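Local coordinates for proline dehydrogenase (Bradyrhizobium japonicum USDA 110, PDB 3HAZ) that combines FAD-dependent proline dehydrogenase and NAD+-dependent 1-pyrroline-5-carboxylate dehydrogenase activities in one polypeptide, so that it probably oxidises proline to glutamate, at the interface of chains A and B. Sequence-based numbering; all coordinates share one arbitrary frame. Chains: chain A/B, Proline dehydrogenase.

Contact 1: the interface of chains A and B. Residues chain A 650, 980; chain B 964, 966-967, 972.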
# COMPACT_ATOMS: atom_id res chain seq x y z
N ARG A 650 29.24 2.43 -28.44
CA ARG A 650 29.50 3.26 -29.61
C ARG A 650 30.51 2.62 -30.56
O ARG A 650 30.41 2.78 -31.77
CB ARG A 650 30.03 4.64 -29.18
CG ARG A 650 28.97 5.56 -28.60
CD ARG A 650 29.55 6.92 -28.23
NE ARG A 650 28.49 7.89 -27.98
CZ ARG A 650 27.87 8.58 -28.93
NH1 ARG A 650 28.22 8.43 -30.20
NH2 ARG A 650 26.91 9.44 -28.62
N GLU A 980 22.00 6.09 -28.53
CA GLU A 980 20.59 5.70 -28.44
C GLU A 980 20.09 5.00 -29.70
O GLU A 980 20.53 5.30 -30.81
CB GLU A 980 19.71 6.92 -28.22
CG GLU A 980 19.76 7.53 -26.82
CD GLU A 980 19.29 8.96 -26.84
OE1 GLU A 980 18.11 9.22 -26.49
OE2 GLU A 980 20.09 9.83 -27.24
N THR B 964 25.40 13.36 -33.72
CA THR B 964 26.16 13.19 -32.49
C THR B 964 25.30 12.62 -31.37
O THR B 964 25.81 11.99 -30.45
CB THR B 964 26.74 14.54 -31.99
OG1 THR B 964 25.68 15.50 -31.85
CG2 THR B 964 27.77 15.09 -32.96
N PRO B 966 22.53 13.87 -28.29
CA PRO B 966 21.47 12.93 -27.94
C PRO B 966 20.24 13.16 -28.83
O PRO B 966 20.15 14.20 -29.50
CB PRO B 966 21.14 13.30 -26.49
CG PRO B 966 21.51 14.74 -26.37
CD PRO B 966 22.64 14.98 -27.32
N LYS B 967 19.32 12.20 -28.83
CA LYS B 967 18.13 12.27 -29.67
C LYS B 967 17.17 13.36 -29.23
O LYS B 967 16.77 13.42 -28.06
CB LYS B 967 17.37 10.94 -29.62
CG LYS B 967 18.03 9.76 -30.31
CD LYS B 967 17.30 8.47 -29.88
CE LYS B 967 17.54 7.30 -30.83
NZ LYS B 967 16.86 7.50 -32.13
N HIS B 972 17.11 12.01 -23.11
CA HIS B 972 18.52 12.34 -22.88
C HIS B 972 18.91 13.68 -23.49
O HIS B 972 20.08 14.06 -23.45
CB HIS B 972 19.44 11.24 -23.43
CG HIS B 972 19.17 9.89 -22.84
ND1 HIS B 972 19.59 9.54 -21.58
CD2 HIS B 972 18.54 8.81 -23.35
CE1 HIS B 972 19.22 8.30 -21.33
NE2 HIS B 972 18.58 7.83 -22.39
O HOH W 1 17.03 11.55 -26.03

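Contact 2: the interface of chains A and B. Residues chain A 352-353, 356-357, 508; chain B 637-639.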
# COMPACT_ATOMS: atom_id res chain seq x y z
N ILE A 352 30.79 8.76 14.53
CA ILE A 352 29.93 8.13 13.54
C ILE A 352 30.38 8.55 12.14
O ILE A 352 30.59 7.72 11.27
CB ILE A 352 28.43 8.49 13.73
CG1 ILE A 352 27.95 8.06 15.12
CG2 ILE A 352 27.57 7.85 12.63
CD1 ILE A 352 28.26 6.62 15.46
N LYS A 353 30.54 9.86 11.95
CA LYS A 353 30.89 10.39 10.64
C LYS A 353 32.23 9.83 10.19
O LYS A 353 32.37 9.36 9.06
CB LYS A 353 30.92 11.93 10.66
CG LYS A 353 31.17 12.56 9.28
CD LYS A 353 30.94 14.07 9.33
CE LYS A 353 31.17 14.71 7.96
NZ LYS A 353 31.04 16.19 8.03
N GLN A 356 32.25 6.15 9.09
CA GLN A 356 31.62 6.05 7.78
C GLN A 356 32.55 6.53 6.67
O GLN A 356 32.73 5.84 5.67
CB GLN A 356 30.29 6.82 7.75
CG GLN A 356 29.26 6.23 8.70
CD GLN A 356 27.93 6.93 8.65
OE1 GLN A 356 27.77 7.95 7.97
NE2 GLN A 356 26.94 6.39 9.36
N GLU A 357 33.13 7.72 6.84
CA GLU A 357 34.06 8.26 5.85
C GLU A 357 35.23 7.31 5.63
O GLU A 357 35.69 7.12 4.51
CB GLU A 357 34.60 9.62 6.31
CG GLU A 357 33.59 10.75 6.29
CD GLU A 357 34.14 12.03 6.91
OE1 GLU A 357 35.02 11.94 7.80
OE2 GLU A 357 33.71 13.13 6.50
N LEU A 508 26.89 1.59 3.85
CA LEU A 508 26.51 2.98 3.68
C LEU A 508 25.64 3.20 2.45
O LEU A 508 24.75 4.06 2.46
CB LEU A 508 27.76 3.87 3.60
CG LEU A 508 27.53 5.36 3.82
CD1 LEU A 508 27.01 5.62 5.23
CD2 LEU A 508 28.82 6.15 3.57
N GLY B 637 25.42 9.62 1.32
CA GLY B 637 26.67 10.05 1.89
C GLY B 637 26.72 9.80 3.38
O GLY B 637 25.79 9.25 3.95
N PRO B 638 27.83 10.22 4.01
CA PRO B 638 27.97 10.03 5.45
C PRO B 638 27.05 10.97 6.20
O PRO B 638 26.61 11.98 5.64
CB PRO B 638 29.43 10.40 5.72
CG PRO B 638 29.82 11.30 4.58
CD PRO B 638 28.97 10.92 3.40
N THR B 639 26.73 10.63 7.45
CA THR B 639 26.01 11.54 8.32
C THR B 639 26.86 12.81 8.50
O THR B 639 28.08 12.79 8.30
CB THR B 639 25.75 10.87 9.69
OG1 THR B 639 24.87 11.68 10.48
CG2 THR B 639 27.05 10.67 10.45

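Contact 1: the interface of chains A and B
A:Glu980, in the extended backbone of strand 978-986, points into the loop of B:Pro966 and B:Lys967, a stretch with a cis peptide bond before the proline that presents main-chain groups to the carboxylate. A:Glu980 OE2 accepts a hydrogen bond from B:Lys967 N at 2.9 Å, nearly straight at 168°. The amide meets this oxygen on its syn side, though tilted 28° from the carboxylate plane. The other oxygen works through water 1, which lies 2.6 Å from A:Glu980 OE1 and also joins the carbonyl O of B:Lys967 and the amide N of B:His972. One carboxylate thus ties two parts of the partner's loop together, a task suited to glutamate, whose two acceptors sit at the end of a long arm. With CG anti to the carbonyl carbon (chi1 -74°) and the chain extended beyond it, the carboxylate reaches past the strand to the loop.

B:Lys967 serves this contact with its backbone and its methylenes. Its side chain runs alongside A:Glu980 in the opposite direction, bringing CD to 3.3 Å from A:Glu980 CB. Its amino group NZ stays 6.0 Å from A:Glu980 OE1, too far for a salt bridge; if charged, it may still favour the carboxylate. On the other flank, B:His972 offers the edge of its imidazole: CD2 approaches A:Glu980 OE1 at 3.2 Å in the ring plane, and the ring stands almost perpendicular to the carboxylate. To one side, the guanidinium NH2 of A:Arg650 gives the backbone carbonyl O of B:Thr964 a weak hydrogen bond of 3.3 Å. Arginine's long chain, extended from CG to NE, lets an N-H donor reach across the boundary; the threonine side chain is not needed.

The centre of the contact is about 7 Å from the predicted active-site residue B:Glu760. By holding the loop from B:Thr964 to B:His972, chain A therefore joins the subunits and may steady the surroundings of its partner's aldehyde dehydrogenase site.

Contact 2: the interface of chains A and B
B:Thr639 packs against one face of helix 348-357 of chain A, and here the fit is close. Its amide N donates to the side-chain carbonyl OE1 of A:Gln356 at 2.9 Å, the donor 16° off the carbonyl plane. Glutamine suits the place because its extended chain carries a neutral acceptor from the helix to the loop; the same OE1 also lies 3.3 Å from B:Pro638 CA. Were A:Gln356 shortened to an alanine, the amide N of B:Thr639 would probably lose this acceptor, and a gap would be likely beside B:Pro638. One turn earlier, chi1 of -59° sets CG1 of A:Ile352 beside the backbone N and leaves CG2 to face the threonine methyl CG2, 3.6 Å away. A:Lys353 lays its straight aliphatic stem beside the carbonyl O of B:Thr639, with CG at 3.3 Å.

B:Pro638 is well buried and bridges this part to a looser one towards B:Gly637. There its ring crosses the stem of A:Glu357 at about a right angle, CG to CG at 4.2 Å, and A:Leu508 CD1 stays 4.0 Å from B:Gly637 O. Glycine adds no side chain here, while the rigid ring of B:Pro638 gives a compact apolar surface.

In the fold, the helix belongs to the proline dehydrogenase barrel and starts at the FAD-binding A:Trp348, whereas the loop leads into strand 641-649 of the partner's aldehyde dehydrogenase part.

About 36 Å separates the centres of contact 1 and contact 2, and they have no residue in common, yet both draw on the region around strand 641-649. Contact 1 uses A:Arg650, just beyond that strand in chain A; contact 2 uses the loop just before it in chain B. The two-fold symmetry repeats each contact with the chains exchanged, so each subunit both gives and receives. Contact 1 joins aldehyde dehydrogenase parts, while contact 2 sets the aldehyde dehydrogenase part of one chain against the proline dehydrogenase part of the other. The deposited assembly holds four copies, so such a pair may form within it twice.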